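Local structure of HTH-type transcriptional regulator cbl (2FYI) at the interface of chains A and B. The protein is a LysR-family transcriptional regulator of the sulphate starvation response, here represented by its cofactor-binding domain, which lacks the DNA-binding helix-turn-helix part. Sequence-based numbering; all coordinates share one arbitrary frame. Chains: chain A/B, HTH-type transcriptional regulator cbl.

Contact 1: the interface of chains A and B. Residues chain A 154, 157, 159; chain B 29-30, 33-34, 37.
A:Leu157 comes down onto B:Pro30, B:Ile33 and B:Lys34, which lie on one side of helix 29-39 of the partner chain. Both chains are cofactor-binding domains of the LysR family, and here the end of helix 148-157 of chain A lies against the first turns of that helix; whether this pairing is the one used by the full-length regulator is not settled by the crystal alone. The side chain of A:Leu157 can be followed outward from CB. That atom stays on its own side, and CG, set opposite the backbone N (chi1 -160°), carries the fork towards chain B. From the fork, CD1 reaches CB of B:Pro30 at 3.9 Å, meeting the proline at about a right angle. The same methyl also lies 3.4 Å from NZ of B:Lys34, whose chain bends at chi3 and chi4 to bring the terminal amine back beside the leucine. The other branch, CD2, touches CG2 of B:Ile33 at 4.0 Å. With an alanine here, both methyls would be gone, and B:Pro30 and B:Ile33 would probably lose their apolar cover while the folded end of B:Lys34 would be freer to swing. One turn back, A:Tyr154 extends its ring towards the start of the helix. Its phenol OH is 3.4 Å from CB of B:Leu29 and 3.6 Å from CD of B:Pro30, both van der Waals contacts of the oxygen with carbon. CE2, on the ring's flank, meets CD1 of B:Ile33 at 3.8 Å, so this isoleucine offers one methyl to the tyrosine and the other to A:Leu157. Farther along, A:Leu159 extends the patch beyond the helix. Its CD1 lies 4.1 Å from NE of B:Arg37, the two side chains crossing at about a right angle, a looser contact of a methyl with a guanidinium group.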
loop_
_atom_site.group_PDB
_atom_site.type_symbol
_atom_site.label_atom_id
_atom_site.label_comp_id
_atom_site.label_asym_id
_atom_site.label_seq_id
_atom_site.Cartn_x
_atom_site.Cartn_y
_atom_site.Cartn_z
ATOM N N TYR A 154 9.754 8.703 -0.333
ATOM C CA TYR A 154 10.165 9.645 -1.367
ATOM C C TYR A 154 10.470 11.026 -0.801
ATOM O O TYR A 154 11.255 11.791 -1.398
ATOM C CB TYR A 154 9.229 9.603 -2.606
ATOM C CG TYR A 154 9.577 8.377 -3.348
ATOM C CD1 TYR A 154 8.920 7.174 -3.092
ATOM C CD2 TYR A 154 10.670 8.361 -4.171
ATOM C CE1 TYR A 154 9.318 5.991 -3.730
ATOM C CE2 TYR A 154 11.090 7.189 -4.792
ATOM C CZ TYR A 154 10.414 6.010 -4.577
ATOM O OH TYR A 154 10.868 4.848 -5.201
ATOM N N LEU A 157 13.862 10.565 0.355
ATOM C CA LEU A 157 14.775 10.491 -0.766
ATOM C C LEU A 157 15.125 11.843 -1.339
ATOM O O LEU A 157 16.154 11.978 -1.972
ATOM C CB LEU A 157 14.146 9.689 -1.879
ATOM C CG LEU A 157 15.164 9.151 -2.865
ATOM C CD1 LEU A 157 15.943 8.054 -2.181
ATOM C CD2 LEU A 157 14.442 8.586 -4.063
ATOM N N LEU A 159 12.733 13.616 -3.342
ATOM C CA LEU A 159 11.851 13.907 -4.470
ATOM C C LEU A 159 10.920 15.117 -4.318
ATOM O O LEU A 159 10.555 15.701 -5.343
ATOM C CB LEU A 159 11.009 12.696 -4.761
ATOM C CG LEU A 159 10.372 12.652 -6.138
ATOM C CD1 LEU A 159 11.448 12.450 -7.213
ATOM C CD2 LEU A 159 9.351 11.522 -6.162
ATOM N N LEU B 29 13.532 0.835 -6.297
ATOM C CA LEU B 29 13.685 2.042 -7.097
ATOM C C LEU B 29 14.560 3.154 -6.516
ATOM O O LEU B 29 15.272 3.844 -7.257
ATOM C CB LEU B 29 12.333 2.633 -7.389
ATOM C CG LEU B 29 11.785 1.908 -8.598
ATOM C CD1 LEU B 29 10.329 2.269 -8.802
ATOM C CD2 LEU B 29 12.573 2.207 -9.855
ATOM N N PRO B 30 14.455 3.391 -5.203
ATOM C CA PRO B 30 15.211 4.529 -4.690
ATOM C C PRO B 30 16.666 4.590 -5.137
ATOM O O PRO B 30 17.143 5.664 -5.558
ATOM C CB PRO B 30 15.033 4.413 -3.182
ATOM C CG PRO B 30 13.656 3.726 -3.054
ATOM C CD PRO B 30 13.592 2.765 -4.173
ATOM N N ILE B 33 16.712 5.564 -8.850
ATOM C CA ILE B 33 16.321 6.958 -8.969
ATOM C C ILE B 33 17.480 7.879 -8.626
ATOM O O ILE B 33 17.805 8.758 -9.404
ATOM C CB ILE B 33 15.082 7.248 -8.169
ATOM C CG1 ILE B 33 13.903 6.735 -8.967
ATOM C CG2 ILE B 33 14.906 8.725 -8.004
ATOM C CD1 ILE B 33 12.706 6.369 -8.142
ATOM N N LYS B 34 18.156 7.634 -7.514
ATOM C CA LYS B 34 19.339 8.406 -7.189
ATOM C C LYS B 34 20.306 8.506 -8.364
ATOM O O LYS B 34 20.793 9.591 -8.712
ATOM C CB LYS B 34 20.067 7.774 -6.020
ATOM C CG LYS B 34 19.681 8.335 -4.681
ATOM C CD LYS B 34 20.741 7.983 -3.615
ATOM C CE LYS B 34 20.401 6.632 -2.952
ATOM N NZ LYS B 34 19.036 6.724 -2.325
ATOM N N ARG B 37 18.869 10.651 -11.249
ATOM C CA ARG B 37 18.894 12.082 -11.034
ATOM C C ARG B 37 20.299 12.700 -11.220
ATOM O O ARG B 37 20.420 13.831 -11.652
ATOM C CB ARG B 37 18.307 12.436 -9.667
ATOM C CG ARG B 37 17.018 11.697 -9.305
ATOM C CD ARG B 37 15.677 12.344 -9.772
ATOM N NE ARG B 37 15.158 13.248 -8.749
ATOM C CZ ARG B 37 14.900 14.542 -8.924
ATOM N NH1 ARG B 37 14.473 15.250 -7.881
ATOM N NH2 ARG B 37 15.053 15.122 -10.114
#

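Contact 2: the interface of chains A and B. Residues chain A 25, 30, 33-34; chain B 153-154, 157.
B:Tyr154 pushes its phenol between A:Ala25 and A:Ile33, forming the tight end of this contact between two LysR-type cofactor-binding domains. Its OH donates a hydrogen bond to the backbone O of A:Ala25, in helix 22-27, at 2.5 Å. The hydroxyl meets the acceptor in the carbonyl plane, on a lone pair, with a C=O...OH angle of 125°. At 2.80 Å resolution the shortness of the bond should not be pressed, but its direction suits a true hydrogen bond. The ring is swung to the side away from its own carbonyl carbon (chi1 -71°), which carries the hydroxyl across to chain A. On the opposite flank of the ring from the A:Ala25 carbonyl, CE2 meets CD1 of A:Ile33 at 3.7 Å, the two side chains crossing at about a right angle, so that the methyl restrains the ring at its flank while the bond holds its hydroxyl. B:Thr153 turns CG2 over one face of the ring, near the rim, and the same methyl touches CG of A:Pro30 at 3.9 Å. B:Leu157 continues the apolar packing, with CD1 against CB of A:Pro30 at 3.7 Å and CD2 against CG2 of A:Ile33 at 4.0 Å. The looser end lies beyond this leucine, at A:Lys34. There CG and NZ of the lysine each stand 4.1 Å from CD1 of B:Leu157, so the bent chain passes along the methyl without gripping it.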
loop_
_atom_site.group_PDB
_atom_site.type_symbol
_atom_site.label_atom_id
_atom_site.label_comp_id
_atom_site.label_asym_id
_atom_site.label_seq_id
_atom_site.Cartn_x
_atom_site.Cartn_y
_atom_site.Cartn_z
ATOM N N ALA A 25 -5.607 0.091 8.579
ATOM C CA ALA A 25 -4.967 -1.141 8.909
ATOM C C ALA A 25 -3.676 -0.884 9.718
ATOM O O ALA A 25 -3.373 -1.598 10.687
ATOM C CB ALA A 25 -4.710 -1.903 7.661
ATOM N N PRO A 30 -4.997 -1.547 14.849
ATOM C CA PRO A 30 -4.311 -2.537 15.658
ATOM C C PRO A 30 -4.800 -2.513 17.111
ATOM O O PRO A 30 -5.058 -3.561 17.713
ATOM C CB PRO A 30 -2.850 -2.111 15.521
ATOM C CG PRO A 30 -2.837 -1.503 14.175
ATOM C CD PRO A 30 -4.046 -0.674 14.154
ATOM N N ILE A 33 -8.160 -3.981 17.403
ATOM C CA ILE A 33 -8.032 -5.421 17.230
ATOM C C ILE A 33 -7.497 -6.160 18.446
ATOM O O ILE A 33 -8.006 -7.218 18.784
ATOM C CB ILE A 33 -7.286 -5.781 15.986
ATOM C CG1 ILE A 33 -8.230 -5.542 14.824
ATOM C CG2 ILE A 33 -6.862 -7.235 16.018
ATOM C CD1 ILE A 33 -7.539 -5.439 13.504
ATOM N N LYS A 34 -6.501 -5.597 19.122
ATOM C CA LYS A 34 -6.077 -6.147 20.407
ATOM C C LYS A 34 -7.249 -6.281 21.365
ATOM O O LYS A 34 -7.484 -7.361 21.946
ATOM C CB LYS A 34 -5.005 -5.298 21.063
ATOM C CG LYS A 34 -3.647 -5.500 20.465
ATOM C CD LYS A 34 -2.531 -5.170 21.486
ATOM C CE LYS A 34 -2.179 -3.639 21.583
ATOM N NZ LYS A 34 -1.668 -2.969 20.311
ATOM N N THR B 153 2.810 -5.028 10.279
ATOM C CA THR B 153 2.017 -4.586 11.398
ATOM C C THR B 153 1.309 -5.769 12.099
ATOM O O THR B 153 1.241 -5.803 13.338
ATOM C CB THR B 153 0.989 -3.556 10.932
ATOM O OG1 THR B 153 1.659 -2.395 10.422
ATOM C CG2 THR B 153 -0.023 -3.173 12.059
ATOM N N TYR B 154 0.763 -6.727 11.336
ATOM C CA TYR B 154 -0.092 -7.754 11.969
ATOM C C TYR B 154 0.708 -8.965 12.371
ATOM O O TYR B 154 0.293 -9.738 13.260
ATOM C CB TYR B 154 -1.370 -8.095 11.154
ATOM C CG TYR B 154 -2.322 -6.944 11.232
ATOM C CD1 TYR B 154 -2.238 -5.904 10.317
ATOM C CD2 TYR B 154 -3.216 -6.826 12.276
ATOM C CE1 TYR B 154 -3.052 -4.778 10.414
ATOM C CE2 TYR B 154 -4.053 -5.706 12.380
ATOM C CZ TYR B 154 -3.952 -4.692 11.440
ATOM O OH TYR B 154 -4.718 -3.577 11.516
ATOM N N LEU B 157 1.740 -7.977 15.585
ATOM C CA LEU B 157 0.626 -7.793 16.480
ATOM C C LEU B 157 0.142 -9.120 16.947
ATOM O O LEU B 157 -0.790 -9.199 17.720
ATOM C CB LEU B 157 -0.499 -7.104 15.757
ATOM C CG LEU B 157 -1.625 -6.755 16.684
ATOM C CD1 LEU B 157 -1.566 -5.290 16.886
ATOM C CD2 LEU B 157 -2.884 -7.123 15.980
#

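Contact 1 and contact 2 are twin patches of a two-fold symmetric interface, with their C-alpha centres about 30 Å apart. Each chain gives helix 29-39 to one, with Ala25 of helix 22-27 beside it in contact 2, and the stretch from Thr153 to Leu159 to the other, so the two subunits embrace reciprocally, side by side and antiparallel about the two-fold. Pro30, Ile33, Lys34, Tyr154 and Leu157 recur with the chains exchanged. Two such well-separated patches would resist rocking of one domain on the other, consistent with a dimer, although the crystal assembly alone does not prove it.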